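Local structure of cytochrome c-554 (Nitrosomonas europaea, 1FT5) at residues G113-R118 and V187-P192; G100-S105 and K119-K124. The protein carries electrons in periplasmic ammonia oxidation, accepting them directly from hydroxylamine oxidoreductase through its c-type hemes. All blocks are in the same frame, centred on the assembly; numbering follows the deposited sequence.

In the fold
Both interactions border one heme, whose iron is bound by H102 and H15, and they alternate along the chain: helix 99-112 leads into strand 116-117, which passes straight into helix 118-123. Interaction 1 pairs that strand with 188-189 beside the heme propionates. Interaction 2 sets the two helices against each other, one of them supplying the axial ligand H102. Their centres lie about 9 Å apart. They join at T116 OG1 and S105 OG, 2.9 Å apart in a probable hydrogen bond, and at F188 CD2, packed 3.4 Å from L121 CD1. Together they line the heme from its propionate edge to its iron.

Interaction 1 of 2, residues G113-R118 and V187-P192; sequences GKKTPR and VFEGEP. With HEM (protoporphyrin IX containing Fe), chain E.
R118 crosses to G190 with an arm extended from CG to NE (chi2 -172°, chi3 179°), and its guanidinium is divided between protein and heme. NH1 donates to G190 O at 3.0 Å, in the guanidinium plane and on a carbonyl lone pair. NE and NH2 grip one propionate, NE to heme O2A at 2.8 Å and NH2 to heme O1A at 2.9 Å, while F188 C and E189 N lie above one guanidinium face, offset toward its rim. An alanine here would take away all three donors and would probably leave this propionate freer to turn and G190 O without its NH1 partner.

The E189 side chain starts away from the pairing and crosses that of K115 at about a right angle, with OE2 3.7 Å from K115 CB. Its charge does not meet K115 NZ, so this is contact with the aliphatic part. F188 lies alongside T116, CE2 3.7 Å from T116 CB, and brings CE1 to 3.9 Å from heme C3D; V187 CG1 sits over the centre of one ring face. V187 N also donates to heme O2D, of the second propionate, at 3.0 Å.

Backbone bonds T116 N to V187 O, E189 N to T116 O and R118 N to E189 O make a short parallel two-stranded sheet. Helix 99-112 backs V187 and F188 through S105, and helix 118-123 meets F188 through L121 and P192 through A122.

Interaction 2 of 2, residues G100-S105 and K119-K124; sequences GDHRKS and KDLAKK. With HEM (protoporphyrin IX containing Fe), chain E.
D101 and K124 form a salt bridge across the two segments, K124 NZ donating to D101 OD1 at 2.7 Å. The ammonium comes to the syn side of the carboxylate, 17° out of its plane, and the two side chains cross at about a right angle. D101 CG stands beside the backbone N (chi1 -86°), on the side of the helix facing K124. The other carboxylate oxygen is used as well: a water donates to D101 OD2 at 3.1 Å and to D120 OD1 at 2.7 Å. It spans two acids whose nearest charged oxygens do not touch, and probably eases the repulsion between them, as the K124 charge may also do.

One residue further along, H102 turns to the heme and binds its iron through ND1 at 2.1 Å; H15 NE2 is the second axial ligand, making the heme bis-histidine. Coordination through ND1 puts NE2 on the part of the ring turned from the metal, where it hydrogen-bonds Q126 OE1. Held at both nitrogens, the imidazole is probably fixed in rotation.

L121 packs beside this ligand. Its CD2 methyl lies at the edge of the imidazole, near the ring plane and 3.6 Å from H102 CD2, and also 3.7 Å from D101 CB, so one branch packs against both the ligand and the salt-bridging residue. On the heme side, R103 CB rests 3.5 Å from heme CBC.

The axes of 100-105 and 119-123 run nearly antiparallel, at 156°, and come within 10.8 Å of each other. F98 and F188 add their rings around H102. L121 also packs against Q126 and F128 of the loop after helix 118-123, and strand 116-117 joins the two helices along the chain.

Interaction 1 of 2, residues G113-R118 and V187-P192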
loop_
_atom_site.group_PDB
_atom_site.type_symbol
_atom_site.label_atom_id
_atom_site.label_comp_id
_atom_site.label_asym_id
_atom_site.label_seq_id
_atom_site.Cartn_x
_atom_site.Cartn_y
_atom_site.Cartn_z
ATOM N N GLY A 113 -20.209 -4.353 -21.801
ATOM C CA GLY A 113 -20.147 -2.955 -21.429
ATOM C C GLY A 113 -20.790 -2.599 -20.088
ATOM O O GLY A 113 -20.939 -1.429 -19.761
ATOM N N LYS A 114 -21.102 -3.621 -19.291
ATOM C CA LYS A 114 -21.763 -3.429 -18.010
ATOM C C LYS A 114 -20.736 -2.864 -17.033
ATOM O O LYS A 114 -19.629 -3.369 -16.996
ATOM C CB LYS A 114 -22.207 -4.797 -17.520
ATOM C CG LYS A 114 -22.834 -4.854 -16.122
ATOM C CD LYS A 114 -24.302 -5.172 -16.277
ATOM C CE LYS A 114 -24.521 -6.595 -16.811
ATOM N NZ LYS A 114 -25.959 -7.059 -16.614
ATOM N N LYS A 115 -21.138 -1.851 -16.280
ATOM C CA LYS A 115 -20.252 -1.259 -15.268
ATOM C C LYS A 115 -20.676 -1.812 -13.911
ATOM O O LYS A 115 -21.767 -2.305 -13.751
ATOM C CB LYS A 115 -20.372 0.247 -15.275
ATOM C CG LYS A 115 -19.660 0.818 -16.500
ATOM C CD LYS A 115 -19.807 2.305 -16.608
ATOM C CE LYS A 115 -19.094 2.782 -17.871
ATOM N NZ LYS A 115 -19.048 1.676 -18.905
ATOM N N THR A 116 -19.804 -1.701 -12.906
ATOM C CA THR A 116 -20.145 -2.255 -11.580
ATOM C C THR A 116 -19.924 -1.155 -10.566
ATOM O O THR A 116 -18.973 -0.409 -10.694
ATOM C CB THR A 116 -19.226 -3.414 -11.251
ATOM O OG1 THR A 116 -19.560 -4.537 -12.091
ATOM C CG2 THR A 116 -19.355 -3.837 -9.766
ATOM N N PRO A 117 -20.829 -1.014 -9.579
ATOM C CA PRO A 117 -20.637 0.037 -8.581
ATOM C C PRO A 117 -19.421 -0.214 -7.680
ATOM O O PRO A 117 -19.198 -1.328 -7.223
ATOM C CB PRO A 117 -21.952 0.019 -7.762
ATOM C CG PRO A 117 -22.965 -0.807 -8.598
ATOM C CD PRO A 117 -22.095 -1.753 -9.389
ATOM N N ARG A 118 -18.665 0.850 -7.398
ATOM C CA ARG A 118 -17.532 0.718 -6.459
ATOM C C ARG A 118 -18.082 0.293 -5.088
ATOM O O ARG A 118 -17.356 -0.321 -4.304
ATOM C CB ARG A 118 -16.815 2.065 -6.299
ATOM C CG ARG A 118 -15.868 2.389 -7.440
ATOM C CD ARG A 118 -15.058 3.653 -7.095
ATOM N NE ARG A 118 -14.189 3.843 -8.210
ATOM C CZ ARG A 118 -14.522 4.599 -9.244
ATOM N NH1 ARG A 118 -15.688 5.233 -9.254
ATOM N NH2 ARG A 118 -13.772 4.595 -10.318
ATOM N N VAL A 187 -14.563 0.443 -15.742
ATOM C CA VAL A 187 -15.392 -0.697 -15.366
ATOM C C VAL A 187 -16.159 -0.320 -14.098
ATOM O O VAL A 187 -17.340 -0.620 -13.969
ATOM C CB VAL A 187 -14.511 -1.926 -15.065
ATOM C CG1 VAL A 187 -15.348 -3.075 -14.451
ATOM C CG2 VAL A 187 -13.793 -2.367 -16.334
ATOM N N PHE A 188 -15.511 0.324 -13.112
ATOM C CA PHE A 188 -16.221 0.659 -11.889
ATOM C C PHE A 188 -16.690 2.072 -11.874
ATOM O O PHE A 188 -16.022 2.941 -12.439
ATOM C CB PHE A 188 -15.292 0.356 -10.683
ATOM C CG PHE A 188 -14.943 -1.103 -10.573
ATOM C CD1 PHE A 188 -13.714 -1.561 -10.983
ATOM C CD2 PHE A 188 -15.917 -2.031 -10.157
ATOM C CE1 PHE A 188 -13.416 -2.928 -11.000
ATOM C CE2 PHE A 188 -15.636 -3.404 -10.172
ATOM C CZ PHE A 188 -14.413 -3.847 -10.585
ATOM N N GLU A 189 -17.831 2.320 -11.230
ATOM C CA GLU A 189 -18.382 3.660 -11.169
ATOM C C GLU A 189 -19.008 4.020 -9.835
ATOM O O GLU A 189 -19.266 3.157 -9.003
ATOM C CB GLU A 189 -19.425 3.850 -12.279
ATOM C CG GLU A 189 -20.468 2.784 -12.338
ATOM C CD GLU A 189 -21.630 3.175 -13.260
ATOM O OE1 GLU A 189 -21.540 4.228 -13.929
ATOM O OE2 GLU A 189 -22.622 2.427 -13.286
ATOM N N GLY A 190 -19.199 5.319 -9.619
ATOM C CA GLY A 190 -19.847 5.802 -8.423
ATOM C C GLY A 190 -19.028 5.778 -7.149
ATOM O O GLY A 190 -17.822 5.532 -7.192
ATOM N N GLU A 191 -19.705 6.077 -6.038
ATOM C CA GLU A 191 -19.069 6.136 -4.723
ATOM C C GLU A 191 -19.046 4.815 -3.980
ATOM O O GLU A 191 -19.849 3.918 -4.237
ATOM C CB GLU A 191 -19.807 7.160 -3.878
ATOM C CG GLU A 191 -19.727 8.567 -4.419
ATOM C CD GLU A 191 -18.351 9.195 -4.238
ATOM O OE1 GLU A 191 -17.626 8.816 -3.304
ATOM O OE2 GLU A 191 -18.019 10.088 -5.039
ATOM N N PRO A 192 -18.101 4.646 -3.052
ATOM C CA PRO A 192 -17.069 5.617 -2.671
ATOM C C PRO A 192 -15.957 5.704 -3.701
ATOM O O PRO A 192 -15.393 4.709 -4.145
ATOM C CB PRO A 192 -16.579 5.108 -1.314
ATOM C CG PRO A 192 -16.725 3.661 -1.410
ATOM C CD PRO A 192 -17.969 3.400 -2.286
HETATM C CHA HEM E . -9.571 -2.011 -11.302
HETATM C CHB HEM E . -6.596 -2.802 -7.572
HETATM C CHC HEM E . -6.642 -7.560 -8.613
HETATM C CHD HEM E . -8.778 -6.520 -12.909
HETATM C C1A HEM E . -8.799 -1.822 -10.163
HETATM C C2A HEM E . -8.659 -0.551 -9.470
HETATM C C3A HEM E . -7.755 -0.782 -8.453
HETATM C C4A HEM E . -7.423 -2.160 -8.505
HETATM C CMA HEM E . -7.218 0.209 -7.402
HETATM C CAA HEM E . -9.367 0.729 -9.805
HETATM C CBA HEM E . -10.760 0.775 -9.168
HETATM C CGA HEM E . -11.454 2.111 -9.294
HETATM O O1A HEM E . -11.929 2.414 -10.464
HETATM O O2A HEM E . -11.585 2.879 -8.298
HETATM C C1B HEM E . -6.360 -4.168 -7.564
HETATM C C2B HEM E . -5.677 -4.830 -6.514
HETATM C C3B HEM E . -5.769 -6.188 -6.727
HETATM C C4B HEM E . -6.488 -6.345 -7.970
HETATM C CMB HEM E . -4.963 -4.141 -5.320
HETATM C CAB HEM E . -5.206 -7.352 -5.856
HETATM C CBB HEM E . -5.991 -7.604 -4.556
HETATM C C1C HEM E . -7.170 -7.659 -9.895
HETATM C C2C HEM E . -7.158 -8.907 -10.662
HETATM C C3C HEM E . -7.667 -8.567 -11.889
HETATM C C4C HEM E . -8.067 -7.209 -11.864
HETATM C CMC HEM E . -6.620 -10.283 -10.200
HETATM C CAC HEM E . -7.720 -9.468 -13.138
HETATM C CBC HEM E . -8.514 -10.753 -13.148
HETATM C C1D HEM E . -9.235 -5.208 -12.782
HETATM C C2D HEM E . -10.044 -4.549 -13.741
HETATM C C3D HEM E . -10.297 -3.316 -13.278
HETATM C C4D HEM E . -9.635 -3.199 -12.011
HETATM C CMD HEM E . -10.529 -5.207 -15.086
HETATM C CAD HEM E . -10.980 -2.242 -14.067
HETATM C CBD HEM E . -10.064 -1.479 -14.989
HETATM C CGD HEM E . -10.645 -0.322 -15.805
HETATM O O1D HEM E . -10.018 -0.084 -16.862
HETATM O O2D HEM E . -11.600 0.318 -15.372
HETATM N NA HEM E . -8.035 -2.809 -9.566
HETATM N NB HEM E . -6.870 -5.092 -8.483
HETATM N NC HEM E . -7.725 -6.610 -10.633
HETATM N ND HEM E . -9.021 -4.353 -11.708
HETATM FE FE HEM E . -7.942 -4.719 -10.112
#

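Interaction 2 of 2, residues G100-S105 and K119-K124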
loop_
_atom_site.group_PDB
_atom_site.type_symbol
_atom_site.label_atom_id
_atom_site.label_comp_id
_atom_site.label_asym_id
_atom_site.label_seq_id
_atom_site.Cartn_x
_atom_site.Cartn_y
_atom_site.Cartn_z
ATOM N N GLY A 100 -11.749 -11.202 -6.922
ATOM C CA GLY A 100 -12.580 -12.005 -7.834
ATOM C C GLY A 100 -13.615 -11.133 -8.527
ATOM O O GLY A 100 -14.022 -11.480 -9.679
ATOM N N ASP A 101 -14.099 -10.066 -7.867
ATOM C CA ASP A 101 -15.051 -9.103 -8.449
ATOM C C ASP A 101 -14.303 -8.297 -9.556
ATOM O O ASP A 101 -14.924 -7.889 -10.555
ATOM C CB ASP A 101 -15.587 -8.092 -7.427
ATOM C CG ASP A 101 -16.794 -8.583 -6.647
ATOM O OD1 ASP A 101 -16.750 -9.718 -6.196
ATOM O OD2 ASP A 101 -17.781 -7.808 -6.481
ATOM N N HIS A 102 -12.998 -8.017 -9.391
ATOM C CA HIS A 102 -12.276 -7.288 -10.482
ATOM C C HIS A 102 -12.291 -8.175 -11.733
ATOM O O HIS A 102 -12.508 -7.668 -12.850
ATOM C CB HIS A 102 -10.825 -6.948 -10.126
ATOM C CG HIS A 102 -10.743 -5.874 -9.092
ATOM N ND1 HIS A 102 -9.623 -5.058 -8.934
ATOM C CD2 HIS A 102 -11.673 -5.566 -8.155
ATOM C CE1 HIS A 102 -9.940 -4.284 -7.886
ATOM N NE2 HIS A 102 -11.142 -4.544 -7.383
ATOM N N ARG A 103 -12.091 -9.490 -11.560
ATOM C CA ARG A 103 -12.102 -10.424 -12.703
ATOM C C ARG A 103 -13.506 -10.515 -13.304
ATOM O O ARG A 103 -13.694 -10.312 -14.536
ATOM C CB ARG A 103 -11.683 -11.837 -12.248
ATOM C CG ARG A 103 -11.590 -12.806 -13.432
ATOM C CD ARG A 103 -11.759 -14.305 -13.054
ATOM N NE ARG A 103 -13.000 -14.841 -13.633
ATOM C CZ ARG A 103 -13.070 -15.894 -14.454
ATOM N NH1 ARG A 103 -11.963 -16.543 -14.804
ATOM N NH2 ARG A 103 -14.253 -16.280 -14.949
ATOM N N LYS A 104 -14.502 -10.747 -12.474
ATOM C CA LYS A 104 -15.858 -10.889 -13.026
ATOM C C LYS A 104 -16.405 -9.601 -13.651
ATOM O O LYS A 104 -17.068 -9.607 -14.715
ATOM C CB LYS A 104 -16.827 -11.374 -11.946
ATOM C CG LYS A 104 -16.409 -12.737 -11.378
ATOM C CD LYS A 104 -15.874 -13.683 -12.469
ATOM C CE LYS A 104 -16.992 -14.278 -13.312
ATOM N NZ LYS A 104 -16.656 -15.627 -13.851
ATOM N N SER A 105 -16.156 -8.481 -12.986
ATOM C CA SER A 105 -16.665 -7.203 -13.492
ATOM C C SER A 105 -15.914 -6.823 -14.748
ATOM O O SER A 105 -16.529 -6.229 -15.650
ATOM C CB SER A 105 -16.516 -6.081 -12.436
ATOM O OG SER A 105 -17.390 -6.275 -11.324
ATOM N N LYS A 119 -19.358 0.601 -4.803
ATOM C CA LYS A 119 -19.924 0.184 -3.511
ATOM C C LYS A 119 -19.783 -1.325 -3.326
ATOM O O LYS A 119 -19.542 -1.807 -2.214
ATOM C CB LYS A 119 -21.416 0.560 -3.423
ATOM C CG LYS A 119 -22.088 0.117 -2.134
ATOM C CD LYS A 119 -23.604 0.433 -2.187
ATOM C CE LYS A 119 -23.852 1.955 -2.277
ATOM N NZ LYS A 119 -25.316 2.330 -2.326
ATOM N N ASP A 120 -19.961 -2.088 -4.407
ATOM C CA ASP A 120 -19.831 -3.534 -4.327
ATOM C C ASP A 120 -18.423 -3.909 -3.893
ATOM O O ASP A 120 -18.245 -4.864 -3.150
ATOM C CB ASP A 120 -20.101 -4.227 -5.688
ATOM C CG ASP A 120 -21.568 -4.221 -6.089
ATOM O OD1 ASP A 120 -21.881 -4.876 -7.102
ATOM O OD2 ASP A 120 -22.383 -3.596 -5.430
ATOM N N LEU A 121 -17.409 -3.189 -4.388
ATOM C CA LEU A 121 -16.014 -3.462 -4.007
ATOM C C LEU A 121 -15.734 -3.009 -2.585
ATOM O O LEU A 121 -15.006 -3.707 -1.858
ATOM C CB LEU A 121 -15.033 -2.728 -4.936
ATOM C CG LEU A 121 -15.183 -3.084 -6.427
ATOM C CD1 LEU A 121 -14.248 -2.186 -7.167
ATOM C CD2 LEU A 121 -14.826 -4.537 -6.685
ATOM N N ALA A 122 -16.286 -1.869 -2.180
ATOM C CA ALA A 122 -16.037 -1.384 -0.811
ATOM C C ALA A 122 -16.629 -2.393 0.189
ATOM O O ALA A 122 -16.036 -2.625 1.246
ATOM C CB ALA A 122 -16.652 -0.033 -0.599
ATOM N N LYS A 123 -17.760 -3.010 -0.180
ATOM C CA LYS A 123 -18.392 -3.984 0.709
ATOM C C LYS A 123 -17.499 -5.194 0.916
ATOM O O LYS A 123 -17.569 -5.831 1.980
ATOM C CB LYS A 123 -19.773 -4.409 0.164
ATOM C CG LYS A 123 -20.824 -3.332 0.353
ATOM C CD LYS A 123 -22.223 -3.857 0.006
ATOM C CE LYS A 123 -22.539 -5.152 0.785
ATOM N NZ LYS A 123 -23.979 -5.276 1.278
ATOM N N LYS A 124 -16.634 -5.487 -0.065
ATOM C CA LYS A 124 -15.752 -6.617 -0.025
ATOM C C LYS A 124 -14.357 -6.258 0.481
ATOM O O LYS A 124 -13.451 -7.044 0.371
ATOM C CB LYS A 124 -15.687 -7.289 -1.397
ATOM C CG LYS A 124 -17.021 -8.014 -1.728
ATOM C CD LYS A 124 -16.842 -9.093 -2.748
ATOM C CE LYS A 124 -18.165 -9.799 -2.935
ATOM N NZ LYS A 124 -18.236 -10.626 -4.162
HETATM C CHA HEM E . -9.571 -2.011 -11.302
HETATM C CHB HEM E . -6.596 -2.802 -7.572
HETATM C CHC HEM E . -6.642 -7.560 -8.613
HETATM C CHD HEM E . -8.778 -6.520 -12.909
HETATM C C1A HEM E . -8.799 -1.822 -10.163
HETATM C C2A HEM E . -8.659 -0.551 -9.470
HETATM C C3A HEM E . -7.755 -0.782 -8.453
HETATM C C4A HEM E . -7.423 -2.160 -8.505
HETATM C CMA HEM E . -7.218 0.209 -7.402
HETATM C CAA HEM E . -9.367 0.729 -9.805
HETATM C CBA HEM E . -10.760 0.775 -9.168
HETATM C CGA HEM E . -11.454 2.111 -9.294
HETATM O O1A HEM E . -11.929 2.414 -10.464
HETATM O O2A HEM E . -11.585 2.879 -8.298
HETATM C C1B HEM E . -6.360 -4.168 -7.564
HETATM C C2B HEM E . -5.677 -4.830 -6.514
HETATM C C3B HEM E . -5.769 -6.188 -6.727
HETATM C C4B HEM E . -6.488 -6.345 -7.970
HETATM C CMB HEM E . -4.963 -4.141 -5.320
HETATM C CAB HEM E . -5.206 -7.352 -5.856
HETATM C CBB HEM E . -5.991 -7.604 -4.556
HETATM C C1C HEM E . -7.170 -7.659 -9.895
HETATM C C2C HEM E . -7.158 -8.907 -10.662
HETATM C C3C HEM E . -7.667 -8.567 -11.889
HETATM C C4C HEM E . -8.067 -7.209 -11.864
HETATM C CMC HEM E . -6.620 -10.283 -10.200
HETATM C CAC HEM E . -7.720 -9.468 -13.138
HETATM C CBC HEM E . -8.514 -10.753 -13.148
HETATM C C1D HEM E . -9.235 -5.208 -12.782
HETATM C C2D HEM E . -10.044 -4.549 -13.741
HETATM C C3D HEM E . -10.297 -3.316 -13.278
HETATM C C4D HEM E . -9.635 -3.199 -12.011
HETATM C CMD HEM E . -10.529 -5.207 -15.086
HETATM C CAD HEM E . -10.980 -2.242 -14.067
HETATM C CBD HEM E . -10.064 -1.479 -14.989
HETATM C CGD HEM E . -10.645 -0.322 -15.805
HETATM O O1D HEM E . -10.018 -0.084 -16.862
HETATM O O2D HEM E . -11.600 0.318 -15.372
HETATM N NA HEM E . -8.035 -2.809 -9.566
HETATM N NB HEM E . -6.870 -5.092 -8.483
HETATM N NC HEM E . -7.725 -6.610 -10.633
HETATM N ND HEM E . -9.021 -4.353 -11.708
HETATM FE FE HEM E . -7.942 -4.719 -10.112
HETATM O O HOH W 1 -20.366 -6.929 -7.986
#